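Local coordinates for protein ribosomal RNA small subunit methyltransferase Nep1 (Archaeoglobus fulgidus, PDB 3O7B) that probably methylates N1 of a specific pseudouridine in 16S ribosomal RNA, using S-adenosylmethionine as methyl donor, during ribosome biogenesis, at residues E34-I44 with S77-P87; R57-L65 with V133-E141. One frame throughout, in Å; residues are numbered along the deposited sequence.

Interaction 1 (E34-I44 with S77-P87)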
loop_
_atom_site.group_PDB
_atom_site.type_symbol
_atom_site.label_atom_id
_atom_site.label_comp_id
_atom_site.label_asym_id
_atom_site.label_seq_id
_atom_site.Cartn_x
_atom_site.Cartn_y
_atom_site.Cartn_z
ATOM N N GLU A 34 -14.927 1.252 9.814
ATOM C CA GLU A 34 -15.711 1.809 8.716
ATOM C C GLU A 34 -14.988 1.621 7.381
ATOM O O GLU A 34 -14.959 2.521 6.525
ATOM C CB GLU A 34 -16.060 3.284 8.974
ATOM C CG GLU A 34 -17.026 3.459 10.150
ATOM C CD GLU A 34 -17.389 4.894 10.399
ATOM O OE1 GLU A 34 -17.228 5.725 9.480
ATOM O OE2 GLU A 34 -17.859 5.176 11.528
ATOM N N ALA A 35 -14.431 0.425 7.195
ATOM C CA ALA A 35 -13.729 0.150 5.936
ATOM C C ALA A 35 -14.693 0.230 4.773
ATOM O O ALA A 35 -15.854 -0.220 4.842
ATOM C CB ALA A 35 -13.039 -1.185 5.977
ATOM N N SER A 36 -14.206 0.818 3.688
ATOM C CA SER A 36 -15.000 1.142 2.522
ATOM C C SER A 36 -15.096 -0.095 1.633
ATOM O O SER A 36 -14.532 -0.154 0.520
ATOM C CB SER A 36 -14.328 2.320 1.809
ATOM O OG SER A 36 -15.166 2.891 0.830
ATOM N N LEU A 37 -15.813 -1.095 2.145
ATOM C CA LEU A 37 -15.839 -2.429 1.583
ATOM C C LEU A 37 -17.281 -2.926 1.592
ATOM O O LEU A 37 -17.844 -3.226 2.652
ATOM C CB LEU A 37 -14.951 -3.300 2.453
ATOM C CG LEU A 37 -14.346 -4.608 2.025
ATOM C CD1 LEU A 37 -13.332 -4.356 0.922
ATOM C CD2 LEU A 37 -13.672 -5.188 3.240
ATOM N N GLU A 38 -17.874 -2.979 0.408
ATOM C CA GLU A 38 -19.256 -3.425 0.241
ATOM C C GLU A 38 -19.519 -3.828 -1.196
ATOM O O GLU A 38 -18.852 -3.340 -2.124
ATOM C CB GLU A 38 -20.236 -2.309 0.654
ATOM C CG GLU A 38 -20.348 -1.149 -0.329
ATOM C CD GLU A 38 -21.114 0.017 0.244
ATOM O OE1 GLU A 38 -22.257 -0.216 0.703
ATOM O OE2 GLU A 38 -20.586 1.147 0.249
ATOM N N LEU A 39 -20.514 -4.691 -1.383
ATOM C CA LEU A 39 -21.000 -5.005 -2.712
ATOM C C LEU A 39 -21.867 -3.859 -3.248
ATOM O O LEU A 39 -22.336 -3.013 -2.484
ATOM C CB LEU A 39 -21.775 -6.329 -2.698
ATOM C CG LEU A 39 -20.976 -7.552 -2.237
ATOM C CD1 LEU A 39 -21.867 -8.782 -2.158
ATOM C CD2 LEU A 39 -19.773 -7.789 -3.142
ATOM N N ILE A 40 -22.056 -3.819 -4.559
ATOM C CA ILE A 40 -22.833 -2.739 -5.165
ATOM C C ILE A 40 -24.243 -2.717 -4.537
ATOM O O ILE A 40 -24.930 -3.746 -4.556
ATOM C CB ILE A 40 -22.882 -2.883 -6.706
ATOM C CG1 ILE A 40 -21.476 -2.670 -7.301
ATOM C CG2 ILE A 40 -23.854 -1.860 -7.311
ATOM C CD1 ILE A 40 -21.360 -2.973 -8.794
ATOM N N PRO A 41 -24.653 -1.569 -3.945
ATOM C CA PRO A 41 -25.987 -1.459 -3.348
ATOM C C PRO A 41 -27.104 -1.683 -4.361
ATOM O O PRO A 41 -26.988 -1.314 -5.534
ATOM C CB PRO A 41 -26.027 -0.019 -2.822
ATOM C CG PRO A 41 -24.617 0.357 -2.631
ATOM C CD PRO A 41 -23.889 -0.327 -3.760
ATOM N N GLN A 42 -28.183 -2.284 -3.867
ATOM C CA GLN A 42 -29.327 -2.720 -4.657
ATOM C C GLN A 42 -29.823 -1.649 -5.621
ATOM O O GLN A 42 -30.033 -1.920 -6.806
ATOM C CB GLN A 42 -30.475 -3.108 -3.712
ATOM C CG GLN A 42 -30.045 -3.598 -2.307
ATOM C CD GLN A 42 -29.238 -2.559 -1.505
ATOM O OE1 GLN A 42 -29.542 -1.353 -1.520
ATOM N NE2 GLN A 42 -28.202 -3.028 -0.811
ATOM N N LYS A 43 -29.989 -0.437 -5.103
ATOM C CA LYS A 43 -30.700 0.628 -5.808
ATOM C C LYS A 43 -29.953 1.239 -6.996
ATOM O O LYS A 43 -30.534 2.005 -7.765
ATOM C CB LYS A 43 -31.122 1.719 -4.822
ATOM C CG LYS A 43 -29.975 2.518 -4.223
ATOM C CD LYS A 43 -30.501 3.614 -3.309
ATOM C CE LYS A 43 -29.484 4.726 -3.114
ATOM N NZ LYS A 43 -30.099 5.904 -2.436
ATOM N N ILE A 44 -28.672 0.911 -7.149
ATOM C CA ILE A 44 -27.889 1.432 -8.275
ATOM C C ILE A 44 -27.453 0.338 -9.261
ATOM O O ILE A 44 -26.723 0.607 -10.217
ATOM C CB ILE A 44 -26.666 2.291 -7.801
ATOM C CG1 ILE A 44 -25.609 1.423 -7.092
ATOM C CG2 ILE A 44 -27.128 3.468 -6.931
ATOM C CD1 ILE A 44 -24.248 2.084 -6.971
ATOM N N SER A 77 -26.533 8.925 -6.068
ATOM C CA SER A 77 -27.676 8.875 -5.149
ATOM C C SER A 77 -27.412 8.210 -3.797
ATOM O O SER A 77 -28.307 8.126 -2.957
ATOM C CB SER A 77 -28.853 8.170 -5.819
ATOM O OG SER A 77 -28.573 6.794 -6.022
ATOM N N LEU A 78 -26.196 7.709 -3.591
ATOM C CA LEU A 78 -25.886 6.988 -2.354
ATOM C C LEU A 78 -25.754 7.911 -1.141
ATOM O O LEU A 78 -25.232 9.013 -1.262
ATOM C CB LEU A 78 -24.595 6.170 -2.517
ATOM C CG LEU A 78 -24.581 5.007 -3.509
ATOM C CD1 LEU A 78 -23.219 4.321 -3.387
ATOM C CD2 LEU A 78 -25.699 4.008 -3.239
ATOM N N GLU A 79 -26.213 7.446 0.020
ATOM C CA GLU A 79 -25.963 8.135 1.291
ATOM C C GLU A 79 -24.504 7.963 1.716
ATOM O O GLU A 79 -23.857 6.990 1.321
ATOM C CB GLU A 79 -26.893 7.609 2.394
ATOM C CG GLU A 79 -28.384 7.815 2.112
ATOM C CD GLU A 79 -28.787 9.283 2.053
ATOM O OE1 GLU A 79 -28.316 10.080 2.901
ATOM O OE2 GLU A 79 -29.586 9.638 1.159
ATOM N N PHE A 80 -24.012 8.895 2.529
ATOM C CA PHE A 80 -22.602 8.954 2.958
ATOM C C PHE A 80 -21.612 8.575 1.846
ATOM O O PHE A 80 -20.636 7.832 2.074
ATOM C CB PHE A 80 -22.345 8.190 4.281
ATOM C CG PHE A 80 -22.816 6.745 4.291
ATOM C CD1 PHE A 80 -21.944 5.702 3.964
ATOM C CD2 PHE A 80 -24.116 6.418 4.699
ATOM C CE1 PHE A 80 -22.372 4.360 3.986
ATOM C CE2 PHE A 80 -24.550 5.089 4.723
ATOM C CZ PHE A 80 -23.678 4.059 4.367
ATOM N N ARG A 81 -21.853 9.118 0.658
ATOM C CA ARG A 81 -21.139 8.687 -0.532
ATOM C C ARG A 81 -19.644 8.963 -0.426
ATOM O O ARG A 81 -18.830 8.197 -0.968
ATOM C CB ARG A 81 -21.727 9.302 -1.810
ATOM C CG ARG A 81 -21.086 8.760 -3.115
ATOM C CD ARG A 81 -20.098 9.775 -3.632
ATOM N NE ARG A 81 -19.328 9.367 -4.811
ATOM C CZ ARG A 81 -18.126 8.797 -4.768
ATOM N NH1 ARG A 81 -17.554 8.490 -3.603
ATOM N NH2 ARG A 81 -17.497 8.527 -5.902
ATOM N N GLU A 82 -19.276 10.021 0.293
ATOM C CA GLU A 82 -17.867 10.381 0.437
ATOM C C GLU A 82 -17.040 9.269 1.103
ATOM O O GLU A 82 -15.829 9.203 0.902
ATOM C CB GLU A 82 -17.710 11.720 1.182
ATOM C CG GLU A 82 -18.000 11.693 2.680
ATOM C CD GLU A 82 -19.489 11.732 3.014
ATOM O OE1 GLU A 82 -20.327 11.886 2.089
ATOM O OE2 GLU A 82 -19.817 11.618 4.216
ATOM N N LYS A 83 -17.697 8.388 1.859
ATOM C CA LYS A 83 -16.996 7.277 2.525
ATOM C C LYS A 83 -16.863 6.017 1.673
ATOM O O LYS A 83 -16.137 5.095 2.050
ATOM C CB LYS A 83 -17.723 6.883 3.817
ATOM C CG LYS A 83 -17.641 7.932 4.902
ATOM C CD LYS A 83 -18.221 7.401 6.195
ATOM C CE LYS A 83 -17.902 8.333 7.342
ATOM N NZ LYS A 83 -18.496 7.855 8.629
ATOM N N ARG A 84 -17.553 5.979 0.536
ATOM C CA ARG A 84 -17.838 4.710 -0.144
ATOM C C ARG A 84 -17.004 4.466 -1.387
ATOM O O ARG A 84 -16.481 5.409 -1.992
ATOM C CB ARG A 84 -19.328 4.622 -0.470
ATOM C CG ARG A 84 -20.176 4.753 0.773
ATOM C CD ARG A 84 -21.656 4.817 0.435
ATOM N NE ARG A 84 -22.239 3.485 0.421
ATOM C CZ ARG A 84 -23.536 3.242 0.550
ATOM N NH1 ARG A 84 -24.389 4.251 0.698
ATOM N NH2 ARG A 84 -23.975 1.996 0.542
ATOM N N GLY A 85 -16.884 3.190 -1.746
ATOM C CA GLY A 85 -16.228 2.763 -2.980
ATOM C C GLY A 85 -14.717 2.836 -2.972
ATOM O O GLY A 85 -14.106 2.948 -4.037
ATOM N N ARG A 86 -14.113 2.708 -1.796
ATOM C CA ARG A 86 -12.632 2.801 -1.684
ATOM C C ARG A 86 -11.958 1.615 -0.983
ATOM O O ARG A 86 -11.308 1.786 0.039
ATOM C CB ARG A 86 -12.231 4.136 -1.059
ATOM C CG ARG A 86 -12.648 5.341 -1.909
ATOM C CD ARG A 86 -11.821 5.469 -3.213
ATOM N NE ARG A 86 -10.399 5.502 -2.896
ATOM C CZ ARG A 86 -9.745 6.567 -2.452
ATOM N NH1 ARG A 86 -10.356 7.732 -2.300
ATOM N NH2 ARG A 86 -8.454 6.460 -2.156
ATOM N N PRO A 87 -12.064 0.413 -1.580
ATOM C CA PRO A 87 -11.447 -0.771 -0.970
ATOM C C PRO A 87 -9.918 -0.727 -1.006
ATOM O O PRO A 87 -9.276 -1.494 -0.277
ATOM C CB PRO A 87 -11.989 -1.939 -1.807
ATOM C CG PRO A 87 -12.428 -1.320 -3.118
ATOM C CD PRO A 87 -12.801 0.104 -2.824
HETATM O O HOH W 1 -11.184 0.827 2.654
HETATM O O HOH W 2 -17.849 1.173 -0.087
#

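Interaction 2 (R57-L65 with V133-E141)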
loop_
_atom_site.group_PDB
_atom_site.type_symbol
_atom_site.label_atom_id
_atom_site.label_comp_id
_atom_site.label_asym_id
_atom_site.label_seq_id
_atom_site.Cartn_x
_atom_site.Cartn_y
_atom_site.Cartn_z
ATOM N N ARG A 57 -16.709 -7.648 -16.253
ATOM C CA ARG A 57 -16.317 -8.586 -15.192
ATOM C C ARG A 57 -16.854 -9.995 -15.419
ATOM O O ARG A 57 -16.316 -10.967 -14.877
ATOM C CB ARG A 57 -16.819 -8.097 -13.824
ATOM C CG ARG A 57 -16.173 -6.818 -13.298
ATOM C CD ARG A 57 -14.694 -7.000 -12.988
ATOM N NE ARG A 57 -14.423 -8.216 -12.225
ATOM C CZ ARG A 57 -14.584 -8.337 -10.912
ATOM N NH1 ARG A 57 -15.023 -7.310 -10.189
ATOM N NH2 ARG A 57 -14.305 -9.493 -10.321
ATOM N N GLY A 58 -17.933 -10.095 -16.194
ATOM C CA GLY A 58 -18.580 -11.380 -16.450
ATOM C C GLY A 58 -19.309 -11.947 -15.244
ATOM O O GLY A 58 -19.290 -13.159 -15.012
ATOM N N LYS A 59 -19.926 -11.070 -14.457
ATOM C CA LYS A 59 -20.814 -11.500 -13.370
ATOM C C LYS A 59 -21.836 -10.432 -12.974
ATOM O O LYS A 59 -21.733 -9.275 -13.384
ATOM C CB LYS A 59 -20.029 -12.030 -12.159
ATOM C CG LYS A 59 -19.148 -11.023 -11.438
ATOM C CD LYS A 59 -18.164 -11.776 -10.544
ATOM C CE LYS A 59 -17.910 -11.064 -9.236
ATOM N NZ LYS A 59 -16.999 -11.850 -8.356
ATOM N N ARG A 60 -22.822 -10.840 -12.181
ATOM C CA ARG A 60 -23.955 -9.992 -11.817
ATOM C C ARG A 60 -23.533 -8.826 -10.915
ATOM O O ARG A 60 -22.665 -9.000 -10.064
ATOM C CB ARG A 60 -25.031 -10.827 -11.113
ATOM C CG ARG A 60 -25.479 -12.057 -11.898
ATOM C CD ARG A 60 -26.847 -12.560 -11.441
ATOM N NE ARG A 60 -26.839 -13.133 -10.092
ATOM C CZ ARG A 60 -26.399 -14.354 -9.788
ATOM N NH1 ARG A 60 -25.901 -15.149 -10.730
ATOM N NH2 ARG A 60 -26.448 -14.782 -8.532
ATOM N N PRO A 61 -24.142 -7.637 -11.102
ATOM C CA PRO A 61 -23.858 -6.467 -10.257
ATOM C C PRO A 61 -23.863 -6.743 -8.757
ATOM O O PRO A 61 -23.034 -6.198 -8.025
ATOM C CB PRO A 61 -24.987 -5.500 -10.618
ATOM C CG PRO A 61 -25.268 -5.808 -12.038
ATOM C CD PRO A 61 -25.109 -7.302 -12.168
ATOM N N GLU A 62 -24.775 -7.598 -8.301
ATOM C CA GLU A 62 -24.922 -7.880 -6.871
ATOM C C GLU A 62 -23.716 -8.598 -6.258
ATOM O O GLU A 62 -23.587 -8.652 -5.029
ATOM C CB GLU A 62 -26.208 -8.672 -6.601
ATOM C CG GLU A 62 -26.250 -10.084 -7.179
ATOM C CD GLU A 62 -27.446 -10.890 -6.664
ATOM O OE1 GLU A 62 -27.611 -12.054 -7.090
ATOM O OE2 GLU A 62 -28.211 -10.362 -5.824
ATOM N N LYS A 63 -22.858 -9.149 -7.119
ATOM C CA LYS A 63 -21.660 -9.880 -6.689
ATOM C C LYS A 63 -20.375 -9.038 -6.735
ATOM O O LYS A 63 -19.305 -9.505 -6.327
ATOM C CB LYS A 63 -21.466 -11.128 -7.559
ATOM C CG LYS A 63 -22.693 -12.034 -7.681
ATOM C CD LYS A 63 -23.098 -12.606 -6.338
ATOM C CE LYS A 63 -24.168 -13.680 -6.500
ATOM N NZ LYS A 63 -23.615 -14.910 -7.118
ATOM N N ILE A 64 -20.487 -7.812 -7.235
ATOM C CA ILE A 64 -19.312 -6.977 -7.521
ATOM C C ILE A 64 -19.059 -5.992 -6.382
ATOM O O ILE A 64 -19.994 -5.402 -5.821
ATOM C CB ILE A 64 -19.492 -6.241 -8.861
ATOM C CG1 ILE A 64 -19.511 -7.256 -10.014
ATOM C CG2 ILE A 64 -18.380 -5.197 -9.088
ATOM C CD1 ILE A 64 -19.970 -6.683 -11.347
ATOM N N LEU A 65 -17.781 -5.845 -6.025
ATOM C CA LEU A 65 -17.378 -4.895 -4.993
ATOM C C LEU A 65 -17.484 -3.465 -5.530
ATOM O O LEU A 65 -17.063 -3.165 -6.655
ATOM C CB LEU A 65 -15.936 -5.181 -4.553
ATOM C CG LEU A 65 -15.493 -4.722 -3.162
ATOM C CD1 LEU A 65 -16.138 -5.551 -2.030
ATOM C CD2 LEU A 65 -13.974 -4.830 -3.074
ATOM N N VAL A 133 -9.576 -7.407 -4.792
ATOM C CA VAL A 133 -10.988 -7.156 -5.021
ATOM C C VAL A 133 -11.713 -8.475 -5.296
ATOM O O VAL A 133 -12.784 -8.723 -4.738
ATOM C CB VAL A 133 -11.194 -6.144 -6.165
ATOM C CG1 VAL A 133 -12.659 -6.146 -6.661
ATOM C CG2 VAL A 133 -10.761 -4.762 -5.698
ATOM N N GLY A 134 -11.134 -9.343 -6.114
ATOM C CA GLY A 134 -11.769 -10.625 -6.404
ATOM C C GLY A 134 -11.898 -11.482 -5.166
ATOM O O GLY A 134 -12.918 -12.168 -4.975
ATOM N N LEU A 135 -10.893 -11.451 -4.307
ATOM C CA LEU A 135 -10.935 -12.230 -3.070
ATOM C C LEU A 135 -12.015 -11.681 -2.123
ATOM O O LEU A 135 -12.747 -12.444 -1.489
ATOM C CB LEU A 135 -9.564 -12.238 -2.389
ATOM C CG LEU A 135 -9.482 -13.088 -1.119
ATOM C CD1 LEU A 135 -9.646 -14.577 -1.440
ATOM C CD2 LEU A 135 -8.174 -12.847 -0.428
ATOM N N MET A 136 -12.143 -10.364 -2.053
ATOM C CA MET A 136 -13.206 -9.758 -1.244
ATOM C C MET A 136 -14.582 -10.096 -1.782
ATOM O O MET A 136 -15.499 -10.382 -0.996
ATOM C CB MET A 136 -13.027 -8.246 -1.153
ATOM C CG MET A 136 -11.802 -7.808 -0.365
ATOM S SD MET A 136 -11.758 -8.373 1.350
ATOM C CE MET A 136 -10.795 -9.875 1.194
ATOM N N GLU A 137 -14.744 -10.097 -3.100
ATOM C CA GLU A 137 -16.018 -10.544 -3.699
ATOM C C GLU A 137 -16.341 -11.983 -3.304
ATOM O O GLU A 137 -17.493 -12.303 -2.935
ATOM C CB GLU A 137 -15.987 -10.371 -5.215
ATOM C CG GLU A 137 -16.009 -8.888 -5.591
ATOM C CD GLU A 137 -15.687 -8.590 -7.046
ATOM O OE1 GLU A 137 -15.299 -9.527 -7.777
ATOM O OE2 GLU A 137 -15.821 -7.418 -7.457
ATOM N N LYS A 138 -15.339 -12.851 -3.355
ATOM C CA LYS A 138 -15.532 -14.237 -2.946
ATOM C C LYS A 138 -15.892 -14.328 -1.458
ATOM O O LYS A 138 -16.774 -15.100 -1.069
ATOM C CB LYS A 138 -14.277 -15.053 -3.248
ATOM C CG LYS A 138 -14.425 -16.534 -2.924
ATOM C CD LYS A 138 -13.149 -17.290 -3.227
ATOM C CE LYS A 138 -13.389 -18.784 -3.066
ATOM N NZ LYS A 138 -12.181 -19.547 -3.489
ATOM N N LEU A 139 -15.220 -13.548 -0.622
ATOM C CA LEU A 139 -15.528 -13.509 0.796
ATOM C C LEU A 139 -16.988 -13.104 1.048
ATOM O O LEU A 139 -17.682 -13.738 1.858
ATOM C CB LEU A 139 -14.556 -12.560 1.503
ATOM C CG LEU A 139 -14.881 -12.291 2.970
ATOM C CD1 LEU A 139 -14.650 -13.519 3.833
ATOM C CD2 LEU A 139 -14.052 -11.119 3.461
ATOM N N PHE A 140 -17.477 -12.082 0.351
ATOM C CA PHE A 140 -18.866 -11.648 0.558
ATOM C C PHE A 140 -19.870 -12.712 0.110
ATOM O O PHE A 140 -20.959 -12.829 0.690
ATOM C CB PHE A 140 -19.142 -10.304 -0.117
ATOM C CG PHE A 140 -18.723 -9.112 0.706
ATOM C CD1 PHE A 140 -17.386 -8.722 0.796
ATOM C CD2 PHE A 140 -19.672 -8.394 1.428
ATOM C CE1 PHE A 140 -17.003 -7.611 1.576
ATOM C CE2 PHE A 140 -19.304 -7.289 2.198
ATOM C CZ PHE A 140 -17.978 -6.897 2.272
ATOM N N GLU A 141 -19.493 -13.492 -0.898
ATOM C CA GLU A 141 -20.336 -14.559 -1.433
ATOM C C GLU A 141 -20.334 -15.805 -0.553
ATOM O O GLU A 141 -21.401 -16.329 -0.213
ATOM C CB GLU A 141 -19.857 -14.917 -2.840
ATOM C CG GLU A 141 -20.560 -16.126 -3.467
ATOM C CD GLU A 141 -22.042 -15.911 -3.722
ATOM O OE1 GLU A 141 -22.514 -14.749 -3.780
ATOM O OE2 GLU A 141 -22.747 -16.936 -3.887
HETATM O O HOH W 3 -19.596 -11.532 -4.517
HETATM O O HOH W 4 -15.168 -4.461 -8.102
#

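Interaction 1 (E34-I44 with S77-P87)
The hydroxyl of S36, centre of an inverse gamma turn, is gripped twice by the facing loop: R86 N donates to S36 OG over 2.8 Å, and S36 OG in turn donates to K83 O over 2.7 Å, in the carbonyl plane on a lone pair. With OG anti to the backbone N (chi1 -167°), it reaches both. Next to it R84 grips E38 side-on in a two-bond salt bridge, NE to E38 OE2 at 2.9 Å and NH2 to E38 OE1 at 2.8 Å, and both oxygens lie near the guanidinium plane. F80 CE1 lies over one face of that group and L78 CD1 over the opposite one, both toward the rim, and NH1 is tied to E79 O, which together should restrict its rotation. K83 NZ makes a 2.6 Å salt bridge to E34 OE1, on its syn side but tilted from the carboxylate plane, and K43 NZ reaches S77 O from above the carbonyl plane. R86, predicted to contact rRNA, turns its guanidinium away to a salt bridge with D88. In this SPOUT methyltransferase the contact laces the chain leaving strand 28-35 to the loop between helices 68-71 and 87-98; L37 bridges P87 and helix 129-142.

Interaction 2 (R57-L65 with V133-E141)
R57 bends at chi2 (-66°) and chi3 (-47°), which brings its guanidinium end-on to the carboxylate of E137, held out from the helix on a chain extended beyond CG. The two flat groups are nearly coplanar, and each carboxylate oxygen takes one guanidinium nitrogen on its syn lone pair: R57 NH2 to E137 OE1 at 2.7 Å and R57 NH1 to E137 OE2 at 2.8 Å. Each oxygen takes a second donor. K59 NZ comes to E137 OE1 from above the carboxylate plane at 2.9 Å, whereas L65 N gives E137 OE2 an almost straight bond of 2.9 Å on the anti side, tilted from the carboxylate plane. Four protein donors thus hold the buried carboxylate, a water shared with L65 O adds a longer bond to OE2, and the two cations of this R57-K59-E137 salt-bridge network probably favour its charged form. A glutamine here would probably leave R57 and K59 without their countercharge and set an amide N-H against one of these donors. A water joins K63 O to E137 O, and K63 NZ forms a longer salt bridge, 3.5 Å, with E141 OE1. On the apolar side L65 lies against the helix: its CD2 packs on M136 CB at 4.0 Å and on V133, and its CD1 approaches the F140 ring obliquely. G58, with positive phi, ends helix 48-57 in a Schellman motif and starts the loop toward helix 68-71. That loop is thereby anchored to helix 129-142, whose other side packs on strand 150-156 through L135 and L139.

Interactions 1 and 2 adjoin, their centres about 14 Å apart, and their segments alternate along the chain. Residues 34-44 run beside 57-65: I40 N lies 2.9 Å from I64 O, a probable hydrogen bond, and L65 CD1 packs 3.5 Å from E38 O. L39 touches F140 of the helix used by interaction 2. Interaction 1 is the one nearer the cofactor: the K83 side chain lies about 7 Å from the bound S-adenosylhomocysteine and about 5 Å from G199 of its binding site. Interaction 2 lies farther off: the V133 side chain is about 7 Å from that of D88, predicted to stabilise R86, and that of L65 about 9 Å from that of R86.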